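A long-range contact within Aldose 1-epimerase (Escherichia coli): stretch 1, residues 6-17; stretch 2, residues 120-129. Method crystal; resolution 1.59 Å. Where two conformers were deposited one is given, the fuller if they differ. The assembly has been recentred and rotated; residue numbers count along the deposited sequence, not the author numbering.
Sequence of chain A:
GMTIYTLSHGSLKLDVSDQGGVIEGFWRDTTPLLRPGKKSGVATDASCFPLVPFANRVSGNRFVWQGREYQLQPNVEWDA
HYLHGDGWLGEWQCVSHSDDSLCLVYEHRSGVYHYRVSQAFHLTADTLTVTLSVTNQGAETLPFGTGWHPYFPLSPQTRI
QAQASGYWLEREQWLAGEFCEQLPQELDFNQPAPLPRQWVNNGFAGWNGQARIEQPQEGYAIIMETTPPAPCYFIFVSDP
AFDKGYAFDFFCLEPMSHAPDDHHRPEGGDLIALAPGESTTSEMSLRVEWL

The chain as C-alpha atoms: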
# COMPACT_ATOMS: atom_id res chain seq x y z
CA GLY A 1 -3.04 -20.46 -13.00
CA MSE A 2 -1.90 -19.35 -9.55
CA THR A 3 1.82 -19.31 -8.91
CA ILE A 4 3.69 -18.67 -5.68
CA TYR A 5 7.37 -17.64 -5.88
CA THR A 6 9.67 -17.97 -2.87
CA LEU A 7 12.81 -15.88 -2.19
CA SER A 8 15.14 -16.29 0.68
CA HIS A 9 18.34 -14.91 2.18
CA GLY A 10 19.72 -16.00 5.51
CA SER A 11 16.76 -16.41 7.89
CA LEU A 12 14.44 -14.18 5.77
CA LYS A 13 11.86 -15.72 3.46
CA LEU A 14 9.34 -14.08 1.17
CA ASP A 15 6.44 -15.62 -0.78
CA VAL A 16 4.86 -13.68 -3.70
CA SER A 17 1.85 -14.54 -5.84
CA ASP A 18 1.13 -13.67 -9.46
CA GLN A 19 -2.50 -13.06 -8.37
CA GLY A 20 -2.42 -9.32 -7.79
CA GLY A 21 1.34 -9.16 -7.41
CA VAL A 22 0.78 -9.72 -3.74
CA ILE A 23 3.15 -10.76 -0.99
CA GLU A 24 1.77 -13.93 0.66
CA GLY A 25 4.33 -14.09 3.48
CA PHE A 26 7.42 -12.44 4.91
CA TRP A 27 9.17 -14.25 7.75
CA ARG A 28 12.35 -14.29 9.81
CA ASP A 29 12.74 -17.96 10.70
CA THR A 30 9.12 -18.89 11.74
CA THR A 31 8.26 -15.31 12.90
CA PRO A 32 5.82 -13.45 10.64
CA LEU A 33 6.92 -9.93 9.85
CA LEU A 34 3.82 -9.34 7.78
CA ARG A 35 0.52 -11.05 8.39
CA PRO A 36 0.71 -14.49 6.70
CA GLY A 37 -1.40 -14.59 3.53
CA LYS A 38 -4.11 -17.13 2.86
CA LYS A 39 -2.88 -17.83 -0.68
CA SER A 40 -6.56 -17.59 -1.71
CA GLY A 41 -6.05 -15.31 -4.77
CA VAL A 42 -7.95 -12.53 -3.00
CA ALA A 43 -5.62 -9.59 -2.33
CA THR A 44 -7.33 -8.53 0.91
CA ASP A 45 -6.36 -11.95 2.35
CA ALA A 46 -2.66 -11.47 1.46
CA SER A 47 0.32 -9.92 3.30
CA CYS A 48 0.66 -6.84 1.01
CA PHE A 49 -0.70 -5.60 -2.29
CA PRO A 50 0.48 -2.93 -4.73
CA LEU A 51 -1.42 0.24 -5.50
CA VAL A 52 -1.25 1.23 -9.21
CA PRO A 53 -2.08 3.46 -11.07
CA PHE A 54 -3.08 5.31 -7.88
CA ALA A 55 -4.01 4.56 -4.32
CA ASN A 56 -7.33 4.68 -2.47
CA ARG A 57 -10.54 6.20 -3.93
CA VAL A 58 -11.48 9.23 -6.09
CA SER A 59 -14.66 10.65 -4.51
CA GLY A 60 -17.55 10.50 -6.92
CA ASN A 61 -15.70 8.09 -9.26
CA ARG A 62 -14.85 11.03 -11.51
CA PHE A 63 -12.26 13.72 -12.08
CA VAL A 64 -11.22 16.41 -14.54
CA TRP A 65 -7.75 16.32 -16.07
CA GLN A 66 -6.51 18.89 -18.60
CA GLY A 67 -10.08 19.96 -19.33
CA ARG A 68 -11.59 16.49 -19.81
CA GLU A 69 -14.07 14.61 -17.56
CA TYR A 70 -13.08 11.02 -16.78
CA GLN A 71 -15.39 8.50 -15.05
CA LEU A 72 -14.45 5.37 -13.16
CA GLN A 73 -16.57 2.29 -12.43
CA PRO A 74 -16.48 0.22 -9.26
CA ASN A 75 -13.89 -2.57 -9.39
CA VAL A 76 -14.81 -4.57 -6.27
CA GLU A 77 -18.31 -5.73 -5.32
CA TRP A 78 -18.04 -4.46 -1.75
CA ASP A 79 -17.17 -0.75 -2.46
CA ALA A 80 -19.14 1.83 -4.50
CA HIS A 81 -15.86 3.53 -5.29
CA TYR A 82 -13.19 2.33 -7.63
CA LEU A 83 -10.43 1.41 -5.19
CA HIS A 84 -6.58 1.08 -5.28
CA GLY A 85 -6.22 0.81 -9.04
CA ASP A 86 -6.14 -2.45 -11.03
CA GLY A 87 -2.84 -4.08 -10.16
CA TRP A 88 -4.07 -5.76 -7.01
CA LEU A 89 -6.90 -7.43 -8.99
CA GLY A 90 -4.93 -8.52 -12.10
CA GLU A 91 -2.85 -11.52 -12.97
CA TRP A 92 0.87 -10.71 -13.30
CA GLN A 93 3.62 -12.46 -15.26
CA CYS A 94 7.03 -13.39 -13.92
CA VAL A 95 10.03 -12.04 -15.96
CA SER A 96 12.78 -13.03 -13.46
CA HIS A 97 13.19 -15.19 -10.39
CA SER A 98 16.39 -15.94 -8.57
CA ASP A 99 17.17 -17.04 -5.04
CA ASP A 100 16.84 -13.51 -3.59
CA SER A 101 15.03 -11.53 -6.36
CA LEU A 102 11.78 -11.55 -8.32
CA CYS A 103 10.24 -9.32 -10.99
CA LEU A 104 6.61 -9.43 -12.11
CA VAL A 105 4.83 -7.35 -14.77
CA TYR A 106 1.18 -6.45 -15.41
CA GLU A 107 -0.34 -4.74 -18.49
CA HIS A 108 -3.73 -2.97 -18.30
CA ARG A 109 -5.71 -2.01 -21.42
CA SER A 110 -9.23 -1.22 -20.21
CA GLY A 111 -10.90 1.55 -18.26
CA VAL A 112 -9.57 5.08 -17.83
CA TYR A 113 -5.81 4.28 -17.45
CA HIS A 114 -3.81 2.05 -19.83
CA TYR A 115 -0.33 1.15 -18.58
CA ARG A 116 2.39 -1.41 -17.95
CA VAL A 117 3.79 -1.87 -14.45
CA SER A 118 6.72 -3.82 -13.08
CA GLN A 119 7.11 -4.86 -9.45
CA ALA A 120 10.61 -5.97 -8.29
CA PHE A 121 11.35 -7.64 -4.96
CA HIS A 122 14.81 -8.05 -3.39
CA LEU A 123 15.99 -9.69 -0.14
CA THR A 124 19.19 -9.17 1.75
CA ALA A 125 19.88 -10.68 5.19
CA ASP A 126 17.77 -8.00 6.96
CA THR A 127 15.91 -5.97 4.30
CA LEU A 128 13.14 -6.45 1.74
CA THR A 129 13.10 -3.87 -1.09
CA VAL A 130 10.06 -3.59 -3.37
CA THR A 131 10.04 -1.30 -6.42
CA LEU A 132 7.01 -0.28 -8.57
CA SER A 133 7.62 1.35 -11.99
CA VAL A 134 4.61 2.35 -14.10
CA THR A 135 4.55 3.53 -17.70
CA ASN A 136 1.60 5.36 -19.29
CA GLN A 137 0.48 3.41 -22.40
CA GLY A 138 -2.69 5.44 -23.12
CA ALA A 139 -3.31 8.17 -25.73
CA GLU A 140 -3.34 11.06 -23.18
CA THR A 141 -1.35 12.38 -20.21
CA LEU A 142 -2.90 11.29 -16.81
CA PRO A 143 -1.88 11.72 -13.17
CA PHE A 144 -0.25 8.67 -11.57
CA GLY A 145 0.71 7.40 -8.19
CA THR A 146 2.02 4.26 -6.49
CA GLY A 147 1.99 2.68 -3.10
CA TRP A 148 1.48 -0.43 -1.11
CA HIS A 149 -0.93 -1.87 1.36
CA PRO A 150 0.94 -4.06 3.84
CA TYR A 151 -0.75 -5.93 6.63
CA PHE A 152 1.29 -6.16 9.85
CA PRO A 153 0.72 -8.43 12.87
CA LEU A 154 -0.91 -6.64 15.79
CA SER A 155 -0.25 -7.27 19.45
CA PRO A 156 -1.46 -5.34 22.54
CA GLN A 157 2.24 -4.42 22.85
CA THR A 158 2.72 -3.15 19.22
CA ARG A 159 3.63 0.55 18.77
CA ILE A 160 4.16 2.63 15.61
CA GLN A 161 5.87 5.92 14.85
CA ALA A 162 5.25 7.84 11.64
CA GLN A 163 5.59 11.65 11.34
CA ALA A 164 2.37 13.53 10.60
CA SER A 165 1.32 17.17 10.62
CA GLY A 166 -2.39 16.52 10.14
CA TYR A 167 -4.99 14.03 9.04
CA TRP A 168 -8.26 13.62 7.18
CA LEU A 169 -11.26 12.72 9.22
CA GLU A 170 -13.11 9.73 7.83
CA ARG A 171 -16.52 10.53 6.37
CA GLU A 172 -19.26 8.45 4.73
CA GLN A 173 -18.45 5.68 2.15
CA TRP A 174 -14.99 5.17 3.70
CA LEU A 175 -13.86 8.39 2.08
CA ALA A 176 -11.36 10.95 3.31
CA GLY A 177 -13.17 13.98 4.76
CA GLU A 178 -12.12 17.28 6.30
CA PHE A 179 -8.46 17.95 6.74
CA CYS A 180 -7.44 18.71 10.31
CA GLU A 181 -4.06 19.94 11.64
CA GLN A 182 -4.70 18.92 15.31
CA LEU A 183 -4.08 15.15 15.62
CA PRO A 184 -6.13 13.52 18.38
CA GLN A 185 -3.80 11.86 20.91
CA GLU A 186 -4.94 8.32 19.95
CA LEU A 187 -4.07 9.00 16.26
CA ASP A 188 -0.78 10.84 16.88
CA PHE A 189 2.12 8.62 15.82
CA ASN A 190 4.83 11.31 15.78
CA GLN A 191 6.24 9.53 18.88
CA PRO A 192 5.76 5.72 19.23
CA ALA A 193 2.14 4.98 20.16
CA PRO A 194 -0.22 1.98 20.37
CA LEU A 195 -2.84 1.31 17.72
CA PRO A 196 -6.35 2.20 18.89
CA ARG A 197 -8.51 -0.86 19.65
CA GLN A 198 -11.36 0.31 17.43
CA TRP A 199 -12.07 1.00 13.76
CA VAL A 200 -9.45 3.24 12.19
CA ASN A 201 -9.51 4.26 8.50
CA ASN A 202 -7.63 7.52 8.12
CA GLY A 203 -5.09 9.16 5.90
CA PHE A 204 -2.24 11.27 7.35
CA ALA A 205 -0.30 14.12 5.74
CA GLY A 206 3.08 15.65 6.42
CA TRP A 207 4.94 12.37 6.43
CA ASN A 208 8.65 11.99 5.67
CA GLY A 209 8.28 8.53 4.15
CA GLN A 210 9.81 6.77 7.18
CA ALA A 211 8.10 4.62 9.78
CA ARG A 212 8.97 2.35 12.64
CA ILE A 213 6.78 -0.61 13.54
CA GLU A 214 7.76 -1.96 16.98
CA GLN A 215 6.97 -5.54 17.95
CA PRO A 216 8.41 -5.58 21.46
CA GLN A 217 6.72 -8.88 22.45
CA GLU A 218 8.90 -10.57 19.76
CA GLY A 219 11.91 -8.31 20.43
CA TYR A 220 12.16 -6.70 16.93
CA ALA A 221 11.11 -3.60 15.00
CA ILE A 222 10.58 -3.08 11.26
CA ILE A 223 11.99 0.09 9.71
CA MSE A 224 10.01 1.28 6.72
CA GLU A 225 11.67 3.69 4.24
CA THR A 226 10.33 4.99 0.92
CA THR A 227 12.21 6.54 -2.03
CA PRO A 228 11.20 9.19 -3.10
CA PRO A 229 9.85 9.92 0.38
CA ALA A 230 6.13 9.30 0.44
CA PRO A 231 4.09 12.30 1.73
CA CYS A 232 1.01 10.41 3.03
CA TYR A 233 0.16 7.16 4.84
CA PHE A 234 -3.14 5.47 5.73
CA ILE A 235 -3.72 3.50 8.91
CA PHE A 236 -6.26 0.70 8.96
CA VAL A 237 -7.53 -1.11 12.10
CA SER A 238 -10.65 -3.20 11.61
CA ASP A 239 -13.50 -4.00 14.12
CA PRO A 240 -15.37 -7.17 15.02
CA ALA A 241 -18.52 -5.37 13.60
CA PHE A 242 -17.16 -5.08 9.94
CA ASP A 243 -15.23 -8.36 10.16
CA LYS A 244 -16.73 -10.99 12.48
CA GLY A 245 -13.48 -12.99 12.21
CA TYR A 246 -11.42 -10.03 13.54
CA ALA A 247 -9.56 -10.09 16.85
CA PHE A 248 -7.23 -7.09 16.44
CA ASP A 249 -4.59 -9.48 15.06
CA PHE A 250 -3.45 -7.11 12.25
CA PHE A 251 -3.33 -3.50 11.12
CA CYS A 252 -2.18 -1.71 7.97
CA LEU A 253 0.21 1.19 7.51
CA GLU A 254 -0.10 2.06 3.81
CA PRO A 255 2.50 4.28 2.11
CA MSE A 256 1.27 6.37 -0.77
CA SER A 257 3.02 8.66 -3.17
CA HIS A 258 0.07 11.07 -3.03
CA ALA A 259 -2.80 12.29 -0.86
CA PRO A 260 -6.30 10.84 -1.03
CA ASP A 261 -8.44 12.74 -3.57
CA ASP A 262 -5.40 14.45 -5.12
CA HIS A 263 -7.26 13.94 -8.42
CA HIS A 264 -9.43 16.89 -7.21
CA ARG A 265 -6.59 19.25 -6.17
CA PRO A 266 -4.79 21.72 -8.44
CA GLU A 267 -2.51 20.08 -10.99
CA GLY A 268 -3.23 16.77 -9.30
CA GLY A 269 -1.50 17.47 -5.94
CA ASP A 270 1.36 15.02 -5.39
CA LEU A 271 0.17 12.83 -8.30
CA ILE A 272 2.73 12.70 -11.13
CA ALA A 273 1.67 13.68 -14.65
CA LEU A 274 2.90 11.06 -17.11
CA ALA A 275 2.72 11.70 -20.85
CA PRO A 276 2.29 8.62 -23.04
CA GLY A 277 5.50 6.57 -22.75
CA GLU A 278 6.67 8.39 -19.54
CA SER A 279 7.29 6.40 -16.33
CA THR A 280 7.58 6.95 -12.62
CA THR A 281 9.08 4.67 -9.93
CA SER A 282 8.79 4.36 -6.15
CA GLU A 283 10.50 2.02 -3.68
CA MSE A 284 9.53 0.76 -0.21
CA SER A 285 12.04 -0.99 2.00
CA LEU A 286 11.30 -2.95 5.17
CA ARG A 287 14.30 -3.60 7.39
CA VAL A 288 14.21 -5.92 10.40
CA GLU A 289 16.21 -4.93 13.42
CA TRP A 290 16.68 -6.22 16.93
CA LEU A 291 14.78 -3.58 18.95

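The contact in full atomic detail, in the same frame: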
# COMPACT_ATOMS: atom_id res chain seq x y z
N THR A 6 9.01 -18.13 -4.16
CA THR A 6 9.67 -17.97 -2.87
C THR A 6 11.07 -17.40 -3.09
O THR A 6 11.78 -17.87 -3.98
CB THR A 6 9.76 -19.26 -2.15
OG1 THR A 6 8.42 -19.70 -1.90
CG2 THR A 6 10.55 -19.12 -0.80
N LEU A 7 11.43 -16.42 -2.27
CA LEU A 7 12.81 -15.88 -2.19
C LEU A 7 13.30 -16.10 -0.81
O LEU A 7 12.55 -16.05 0.13
CB LEU A 7 12.81 -14.36 -2.39
CG LEU A 7 12.23 -13.78 -3.65
CD1 LEU A 7 12.60 -12.31 -3.69
CD2 LEU A 7 12.82 -14.56 -4.82
N SER A 8 14.61 -16.23 -0.64
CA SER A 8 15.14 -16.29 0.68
C SER A 8 16.58 -15.78 0.72
O SER A 8 17.29 -15.80 -0.27
CB SER A 8 15.06 -17.70 1.25
OG SER A 8 15.79 -18.65 0.48
N HIS A 9 16.95 -15.27 1.89
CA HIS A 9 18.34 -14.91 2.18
C HIS A 9 18.52 -15.01 3.67
O HIS A 9 17.83 -14.32 4.42
CB HIS A 9 18.61 -13.49 1.73
CG HIS A 9 20.06 -13.16 1.54
ND1 HIS A 9 20.60 -12.83 0.32
CD2 HIS A 9 21.07 -13.05 2.44
CE1 HIS A 9 21.89 -12.58 0.46
NE2 HIS A 9 22.21 -12.70 1.73
N GLY A 10 19.48 -15.82 4.09
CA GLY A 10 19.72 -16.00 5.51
C GLY A 10 18.46 -16.60 6.13
O GLY A 10 17.93 -17.58 5.65
N SER A 11 17.94 -15.93 7.16
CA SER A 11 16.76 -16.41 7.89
C SER A 11 15.48 -15.77 7.34
O SER A 11 14.38 -16.06 7.82
CB SER A 11 16.91 -16.12 9.40
OG SER A 11 16.86 -14.72 9.70
N LEU A 12 15.63 -14.88 6.36
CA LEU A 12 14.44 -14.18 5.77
C LEU A 12 13.88 -14.94 4.60
O LEU A 12 14.62 -15.42 3.76
CB LEU A 12 14.77 -12.80 5.25
CG LEU A 12 15.09 -11.70 6.25
CD1 LEU A 12 15.24 -10.37 5.45
CD2 LEU A 12 14.04 -11.59 7.33
N LYS A 13 12.56 -15.00 4.53
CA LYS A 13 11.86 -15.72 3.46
C LYS A 13 10.67 -14.89 3.05
O LYS A 13 9.97 -14.34 3.90
CB LYS A 13 11.37 -17.07 3.95
CG LYS A 13 10.77 -17.91 2.78
CD LYS A 13 10.47 -19.37 3.17
CE LYS A 13 9.21 -19.48 3.98
NZ LYS A 13 8.64 -20.93 4.03
N LEU A 14 10.45 -14.81 1.75
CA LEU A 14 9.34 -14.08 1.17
C LEU A 14 8.59 -14.96 0.17
O LEU A 14 9.20 -15.58 -0.69
CB LEU A 14 9.87 -12.84 0.43
CG LEU A 14 8.88 -11.82 -0.14
CD1 LEU A 14 8.34 -10.96 0.97
CD2 LEU A 14 9.48 -10.96 -1.30
N ASP A 15 7.28 -14.98 0.24
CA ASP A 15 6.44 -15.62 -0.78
C ASP A 15 5.64 -14.54 -1.52
O ASP A 15 5.09 -13.63 -0.88
CB ASP A 15 5.43 -16.57 -0.11
CG ASP A 15 6.04 -17.90 0.31
OD1 ASP A 15 7.26 -18.16 0.07
OD2 ASP A 15 5.27 -18.76 0.83
N VAL A 16 5.55 -14.65 -2.85
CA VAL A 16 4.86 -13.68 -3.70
C VAL A 16 3.98 -14.42 -4.68
O VAL A 16 4.41 -15.43 -5.22
CB VAL A 16 5.83 -12.79 -4.52
CG1 VAL A 16 5.08 -11.81 -5.42
CG2 VAL A 16 6.83 -12.07 -3.61
N SER A 17 2.77 -13.93 -4.91
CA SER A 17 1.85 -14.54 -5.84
C SER A 17 1.68 -13.70 -7.09
O SER A 17 1.64 -12.47 -6.99
CB SER A 17 0.46 -14.68 -5.18
OG SER A 17 -0.51 -15.11 -6.10
N ALA A 120 9.39 -5.25 -8.66
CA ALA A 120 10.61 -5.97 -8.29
C ALA A 120 10.74 -6.11 -6.78
O ALA A 120 10.49 -5.19 -6.01
CB ALA A 120 11.85 -5.25 -8.84
N PHE A 121 11.16 -7.30 -6.37
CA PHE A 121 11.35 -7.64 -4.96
C PHE A 121 12.81 -8.07 -4.80
O PHE A 121 13.30 -8.83 -5.61
CB PHE A 121 10.45 -8.83 -4.60
CG PHE A 121 8.97 -8.58 -4.78
CD1 PHE A 121 8.37 -8.74 -6.01
CD2 PHE A 121 8.18 -8.23 -3.70
CE1 PHE A 121 7.01 -8.50 -6.20
CE2 PHE A 121 6.82 -8.01 -3.85
CZ PHE A 121 6.24 -8.18 -5.10
N HIS A 122 13.45 -7.65 -3.71
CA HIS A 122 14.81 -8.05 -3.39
C HIS A 122 14.99 -8.29 -1.90
O HIS A 122 14.49 -7.52 -1.08
CB HIS A 122 15.76 -7.00 -3.91
CG HIS A 122 17.20 -7.37 -3.82
ND1 HIS A 122 18.10 -6.68 -3.03
CD2 HIS A 122 17.90 -8.37 -4.41
CE1 HIS A 122 19.29 -7.24 -3.15
NE2 HIS A 122 19.20 -8.26 -3.98
N LEU A 123 15.71 -9.36 -1.54
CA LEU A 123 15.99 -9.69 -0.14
C LEU A 123 17.46 -9.62 0.10
O LEU A 123 18.23 -10.14 -0.71
CB LEU A 123 15.55 -11.11 0.21
CG LEU A 123 14.13 -11.37 0.62
CD1 LEU A 123 14.01 -12.82 1.08
CD2 LEU A 123 13.69 -10.40 1.74
N THR A 124 17.86 -8.98 1.19
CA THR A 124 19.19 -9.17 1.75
C THR A 124 19.01 -9.86 3.10
O THR A 124 17.92 -10.35 3.38
CB THR A 124 19.93 -7.85 1.92
OG1 THR A 124 19.25 -7.07 2.91
CG2 THR A 124 20.03 -7.11 0.58
N ALA A 125 20.04 -9.93 3.94
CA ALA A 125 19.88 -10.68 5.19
C ALA A 125 18.91 -9.99 6.19
O ALA A 125 18.39 -10.67 7.10
CB ALA A 125 21.24 -10.97 5.83
N ASP A 126 18.69 -8.68 6.05
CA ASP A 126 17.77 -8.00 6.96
C ASP A 126 16.74 -7.07 6.30
O ASP A 126 15.95 -6.48 7.01
CB ASP A 126 18.56 -7.20 8.01
CG ASP A 126 19.40 -6.07 7.39
OD1 ASP A 126 19.42 -5.96 6.14
OD2 ASP A 126 20.00 -5.29 8.15
N THR A 127 16.76 -6.93 4.97
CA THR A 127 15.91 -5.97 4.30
C THR A 127 15.21 -6.54 3.06
O THR A 127 15.84 -7.20 2.23
CB THR A 127 16.72 -4.70 3.84
OG1 THR A 127 17.60 -4.24 4.88
CG2 THR A 127 15.78 -3.58 3.45
N LEU A 128 13.94 -6.21 2.93
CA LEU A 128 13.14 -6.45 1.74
C LEU A 128 12.97 -5.10 1.03
O LEU A 128 12.55 -4.13 1.67
CB LEU A 128 11.74 -6.92 2.14
CG LEU A 128 10.71 -6.92 1.01
CD1 LEU A 128 11.12 -7.85 -0.14
CD2 LEU A 128 9.31 -7.27 1.54
N THR A 129 13.31 -5.06 -0.26
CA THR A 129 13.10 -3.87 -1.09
C THR A 129 12.10 -4.23 -2.20
O THR A 129 12.25 -5.23 -2.91
CB THR A 129 14.43 -3.36 -1.71
OG1 THR A 129 15.40 -3.14 -0.67
CG2 THR A 129 14.23 -2.06 -2.49
O HOH W 1 18.81 -13.12 7.95

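Two hairpins far apart in sequence lie face against face here, and no direct hydrogen bond joins them. Each pairs backbone groups within itself: in the first, Leu7 and Leu14 bond N to O in both directions, as do His9 and Leu12; in the second, His122 and Thr129 do the same. These bonds run within each hairpin; between the hairpins the direct contact is mostly apolar packing and shape. Strand 12-17 runs nearly antiparallel to strand 120-123, their axes approaching to 8.7 Å, a spacing that leaves room for interleaved side chains.

The alternation of the strands sets the pattern. Leu7, His9, Leu12, Leu14 and Val16 direct their CA-to-CB bonds toward the second hairpin, and Phe121, Leu123 and Leu128 answer from the other side, while Ser8, Lys13 and His122 point away.

Leu123 is the principal bump, with more of its area covered than any other residue in the contact. Leu123 CD1 reaches into a hollow between the two strands of the first hairpin, 4.0 Å from Leu7 CB and 4.2 Å from Leu14 CB. The floor of this hollow is backbone: Leu123 CD1 lies 3.7 Å from Leu7 O, 3.7 Å from Ser8 CA and 3.8 Å from Leu12 O. Both carbonyls accept hydrogen bonds within their own hairpin, Leu7 O from Leu14 N and Leu12 O from His9 N, so neither is left unpaired beneath the methyl.

Leu12 returns the gesture. While Leu12 CD1 touches Leu123 CD2 at 4.0 Å, the same methyl presses into the bend of the second hairpin, 3.4 Å from Thr124 O and 3.7 Å from Asp126 C. Leu12 CG also comes within 3.6 Å of Ala125 O. The loop receiving it is braced from within: Thr124 N bonds to Thr127 O, and Thr127 OG1 donates to Asp126 OD1 at 2.8 Å.

Farther along, Phe121 offers a broad surface. Val16 CG2 sits 4.0 Å from the centroid of the Phe121 ring, just 8° off its normal, so a methyl rests squarely over the face; Val16 CG1 reaches Phe121 CZ at 3.8 Å. Leu14 CD2 fits between neighbours, 3.9 Å from Phe121 CD2 and 3.7 Å from Leu128 CD1, tying both strands of the second hairpin to one side chain. Leu7 CD1 adds a looser touch, 4.2 Å from Phe121 CB.

Toward the turns the packing becomes more polar. The His9 ring lies flat against the second hairpin's backbone, with Thr124 CA 4.2 Å from the ring centroid and over its face; His9 CD2 approaches Ala125 CB at 4.0 Å. Beside it, the type II' turn from His9 to Leu12 places Gly10 at positive phi, a conformation that favours glycine. An ideal CB there would lie 3.9 Å from Ala125 CB. Water 1 bridges the turns, accepting from Ser11 N at 3.0 Å and donating to Ala125 O at 2.6 Å.

The rule is reciprocal: a leucine from each hairpin fills a hollow lined by the other's backbone, and one valine methyl covers a face of the aromatic ring.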